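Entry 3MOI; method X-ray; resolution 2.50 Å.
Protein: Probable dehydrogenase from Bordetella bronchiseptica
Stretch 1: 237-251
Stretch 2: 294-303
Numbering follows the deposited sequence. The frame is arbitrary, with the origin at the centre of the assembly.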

# COMPACT_ATOMS: atom_id res chain seq x y z
N ASP A 237 3.07 11.90 5.54
CA ASP A 237 3.77 11.32 6.67
C ASP A 237 2.91 10.25 7.24
O ASP A 237 1.86 10.55 7.83
CB ASP A 237 4.07 12.36 7.74
CG ASP A 237 4.65 11.74 9.01
OD1 ASP A 237 4.78 10.49 9.10
OD2 ASP A 237 4.95 12.52 9.95
N SER A 238 3.38 9.02 7.10
CA SER A 238 2.55 7.85 7.34
C SER A 238 2.42 7.49 8.80
O SER A 238 1.68 6.59 9.16
CB SER A 238 3.03 6.62 6.51
OG SER A 238 4.45 6.51 6.43
N ASP A 239 3.12 8.18 9.68
CA ASP A 239 2.85 7.96 11.09
C ASP A 239 1.39 8.35 11.43
O ASP A 239 0.80 7.84 12.39
CB ASP A 239 3.88 8.69 11.94
CG ASP A 239 5.35 8.19 11.70
OD1 ASP A 239 5.55 7.02 11.30
OD2 ASP A 239 6.28 9.00 11.95
N GLU A 240 0.77 9.19 10.60
CA GLU A 240 -0.68 9.40 10.69
C GLU A 240 -1.47 8.10 10.64
O GLU A 240 -2.54 8.01 11.19
CB GLU A 240 -1.17 10.33 9.60
CG GLU A 240 -2.65 10.70 9.77
CD GLU A 240 -3.08 11.87 8.89
OE1 GLU A 240 -2.19 12.54 8.33
OE2 GLU A 240 -4.30 12.10 8.73
N MET A 241 -0.97 7.09 9.93
CA MET A 241 -1.73 5.84 9.81
C MET A 241 -1.20 4.84 10.79
O MET A 241 -1.67 3.71 10.85
CB MET A 241 -1.72 5.34 8.36
CG MET A 241 -2.65 6.18 7.39
SD MET A 241 -2.35 5.71 5.68
CE MET A 241 -3.41 6.98 5.07
N HIS A 242 -0.25 5.27 11.62
CA HIS A 242 0.24 4.46 12.72
C HIS A 242 0.22 5.28 14.04
O HIS A 242 1.26 5.58 14.64
CB HIS A 242 1.64 3.97 12.40
CG HIS A 242 2.11 2.88 13.29
ND1 HIS A 242 1.65 1.58 13.17
CD2 HIS A 242 2.95 2.89 14.35
CE1 HIS A 242 2.19 0.84 14.12
NE2 HIS A 242 2.99 1.60 14.84
N PHE A 243 -0.99 5.65 14.47
CA PHE A 243 -1.27 6.24 15.82
C PHE A 243 -0.42 7.44 16.19
O PHE A 243 -0.29 7.78 17.38
CB PHE A 243 -1.13 5.15 16.87
CG PHE A 243 -1.72 3.83 16.44
CD1 PHE A 243 -3.08 3.60 16.55
CD2 PHE A 243 -0.89 2.83 15.87
CE1 PHE A 243 -3.64 2.39 16.15
CE2 PHE A 243 -1.43 1.61 15.44
CZ PHE A 243 -2.83 1.39 15.60
N TRP A 244 0.14 8.11 15.17
CA TRP A 244 1.07 9.23 15.37
C TRP A 244 2.19 8.87 16.36
O TRP A 244 2.54 9.68 17.22
CB TRP A 244 0.32 10.52 15.80
CG TRP A 244 -0.36 11.23 14.69
CD1 TRP A 244 -1.73 11.38 14.50
CD2 TRP A 244 0.26 11.92 13.61
NE1 TRP A 244 -1.97 12.10 13.35
CE2 TRP A 244 -0.77 12.45 12.80
CE3 TRP A 244 1.59 12.13 13.23
CZ2 TRP A 244 -0.49 13.16 11.63
CZ3 TRP A 244 1.85 12.85 12.08
CH2 TRP A 244 0.81 13.35 11.28
N LEU A 245 2.71 7.63 16.26
CA LEU A 245 4.03 7.25 16.79
C LEU A 245 5.18 7.45 15.80
O LEU A 245 5.08 7.05 14.66
CB LEU A 245 4.10 5.75 17.05
CG LEU A 245 3.35 5.02 18.14
CD1 LEU A 245 4.24 3.84 18.46
CD2 LEU A 245 3.08 5.89 19.38
N ALA A 246 6.32 7.97 16.25
CA ALA A 246 7.52 7.90 15.40
C ALA A 246 8.08 6.50 15.35
O ALA A 246 7.77 5.64 16.17
CB ALA A 246 8.59 8.88 15.82
N GLU A 247 8.89 6.32 14.32
CA GLU A 247 9.65 5.15 14.05
C GLU A 247 10.24 4.55 15.33
O GLU A 247 10.12 3.34 15.54
CB GLU A 247 10.76 5.52 13.07
CG GLU A 247 11.66 4.36 12.68
CD GLU A 247 12.62 4.67 11.52
OE1 GLU A 247 13.68 4.00 11.44
OE2 GLU A 247 12.32 5.53 10.66
N GLY A 248 10.87 5.39 16.16
CA GLY A 248 11.53 4.95 17.40
C GLY A 248 10.63 4.76 18.64
O GLY A 248 11.11 4.50 19.73
N GLY A 249 9.33 4.92 18.48
CA GLY A 249 8.39 4.64 19.56
C GLY A 249 7.89 5.83 20.34
O GLY A 249 6.87 5.71 20.99
N ARG A 250 8.57 6.97 20.30
CA ARG A 250 8.12 8.15 21.07
C ARG A 250 7.04 8.85 20.26
O ARG A 250 7.08 8.84 19.03
CB ARG A 250 9.29 9.09 21.40
N ALA A 251 6.04 9.42 20.91
CA ALA A 251 4.94 10.05 20.18
C ALA A 251 5.46 11.14 19.22
O ALA A 251 6.45 11.78 19.51
CB ALA A 251 3.94 10.62 21.15
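Stretch 2, residues 294-303: DRKQPHFGVM

Stretch 2 lies along stretch 1 as an extended segment running in the opposite direction: Arg295 and Lys296 lie by Gly249 and Arg250, His299 is level with Glu247, and Gly301 and Val302 reach Ser238 and His242. Stretch 2 is mostly loop, becoming a strand at Val302 and Met303. Stretch 1 begins with a 3-10 segment from Ser238, continues as loop, and reverses in a type I turn from Ala246 to Gly249. Together they bury 700 Å².

At the start of stretch 1, Ser238 directs its CA-to-CB bond toward stretch 2 and packs loosely on Gly301, with OG 4.4 Å from CA of the glycine. Gly301 has a positive phi, which favours glycine. Asp239, whose backbone N is held by Asp237 OD1 at 2.9 Å, brings its carboxylate to the edge of the His299 ring, with OD1 3.2 Å from His299 CE1. Met241 contributes an apolar contact, its CB lying 4.1 Å from Val302 CG1.

His242 points toward stretch 2 and stacks face to face on His299, the ring centroids 3.8 Å apart and the planes inclined by 23°. The imidazole of His299 is fixed at both nitrogens: ND1 donates to Gly301 O within its own stretch at 2.8 Å, and NE2 donates to Leu245 O at 3.0 Å. One ring thus ties the two backbones together while offering a face to His242, and His299 has the largest covered area of any residue in the contact. Leu245 also reaches further back along stretch 2, its CD1 approaching Gln297 O to 3.3 Å and Lys296 CB to 4.0 Å.

The turn brings the main chains together. Ala246 O accepts the turn hydrogen bond from Gly249 N at 2.9 Å and lies 3.3 Å from His299 CD2, near the ring plane. Although the CA-to-CB bond of Glu247 points away overall, its backbone engages His299: His299 N donates to Glu247 O at 2.9 Å, and Glu247 CA makes a CA-H...O contact with His299 O at 3.5 Å. Its carboxylate atom OE2 comes 3.7 Å from CE1 at the edge of the Phe300 ring.

Gly248 O receives two hydrogen bonds from the Arg295 guanidinium, from NE at 2.9 Å and NH2 at 3.0 Å. At Gly249, O accepts from Lys296 N at 3.1 Å, and CA lies 3.5 Å from Lys296 O in a CA-H...O contact. A CB here would clash with that same carbonyl, Lys296 O, at 2.3 Å, and the backbone angles independently call for glycine. Beyond it, Arg250 N lies 4.3 Å from Arg295 CB.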

# COMPACT_ATOMS: atom_id res chain seq x y z
N ASP A 294 9.72 5.85 28.78
CA ASP A 294 8.30 6.16 28.65
C ASP A 294 7.81 6.02 27.18
O ASP A 294 6.77 6.60 26.77
CB ASP A 294 8.07 7.57 29.18
CG ASP A 294 6.58 7.88 29.42
OD1 ASP A 294 6.26 8.37 30.54
OD2 ASP A 294 5.73 7.68 28.48
N ARG A 295 8.54 5.24 26.38
CA ARG A 295 8.21 5.08 24.97
C ARG A 295 7.42 3.80 24.64
O ARG A 295 7.38 2.83 25.41
CB ARG A 295 9.50 5.16 24.12
CG ARG A 295 10.35 3.89 24.06
CD ARG A 295 11.83 4.19 23.69
NE ARG A 295 12.14 3.77 22.33
CZ ARG A 295 12.99 2.79 21.99
NH1 ARG A 295 13.70 2.09 22.89
NH2 ARG A 295 13.16 2.51 20.69
N LYS A 296 6.79 3.82 23.46
CA LYS A 296 5.99 2.69 23.00
C LYS A 296 6.80 1.84 21.96
O LYS A 296 8.01 2.03 21.82
CB LYS A 296 4.65 3.22 22.42
CG LYS A 296 3.54 3.64 23.44
CD LYS A 296 3.92 4.89 24.21
CE LYS A 296 2.75 5.44 25.03
NZ LYS A 296 1.90 6.39 24.21
N GLN A 297 6.15 0.91 21.25
CA GLN A 297 6.85 0.03 20.31
C GLN A 297 7.32 0.74 19.05
O GLN A 297 6.60 1.49 18.46
CB GLN A 297 5.99 -1.14 19.89
CG GLN A 297 5.80 -2.19 20.91
CD GLN A 297 7.08 -2.76 21.45
OE1 GLN A 297 8.09 -2.86 20.73
NE2 GLN A 297 7.06 -3.14 22.74
N PRO A 298 8.55 0.47 18.63
CA PRO A 298 9.06 1.01 17.37
C PRO A 298 8.43 0.31 16.19
O PRO A 298 7.88 -0.78 16.35
CB PRO A 298 10.55 0.68 17.44
CG PRO A 298 10.81 0.51 18.86
CD PRO A 298 9.61 -0.19 19.37
N HIS A 299 8.53 0.92 15.02
CA HIS A 299 7.78 0.44 13.82
C HIS A 299 8.40 1.03 12.55
O HIS A 299 9.17 1.98 12.64
CB HIS A 299 6.30 0.84 13.91
CG HIS A 299 6.04 2.27 13.53
ND1 HIS A 299 5.51 2.63 12.30
CD2 HIS A 299 6.23 3.43 14.21
CE1 HIS A 299 5.39 3.94 12.25
NE2 HIS A 299 5.80 4.45 13.39
N PHE A 300 8.08 0.51 11.39
CA PHE A 300 8.59 1.16 10.17
C PHE A 300 7.48 1.30 9.15
O PHE A 300 7.14 0.37 8.41
CB PHE A 300 9.76 0.34 9.60
CG PHE A 300 10.58 1.09 8.61
CD1 PHE A 300 11.41 2.09 9.01
CD2 PHE A 300 10.54 0.74 7.26
CE1 PHE A 300 12.19 2.79 8.12
CE2 PHE A 300 11.31 1.44 6.34
CZ PHE A 300 12.14 2.49 6.78
N GLY A 301 6.89 2.48 9.10
CA GLY A 301 5.66 2.67 8.32
C GLY A 301 4.64 1.69 8.85
O GLY A 301 4.72 1.24 10.02
N VAL A 302 3.70 1.32 8.00
CA VAL A 302 2.74 0.34 8.37
C VAL A 302 2.93 -0.93 7.61
O VAL A 302 3.43 -0.94 6.52
CB VAL A 302 1.27 0.83 8.24
CG1 VAL A 302 1.16 2.40 8.25
CG2 VAL A 302 0.57 0.13 7.16
N MET A 303 2.51 -2.03 8.21
CA MET A 303 2.77 -3.33 7.69
C MET A 303 1.53 -4.16 7.93
O MET A 303 1.25 -4.49 9.08
CB MET A 303 4.00 -3.91 8.40
CG MET A 303 5.37 -3.23 7.97
SD MET A 303 6.95 -3.96 8.58
CE MET A 303 6.31 -5.45 9.13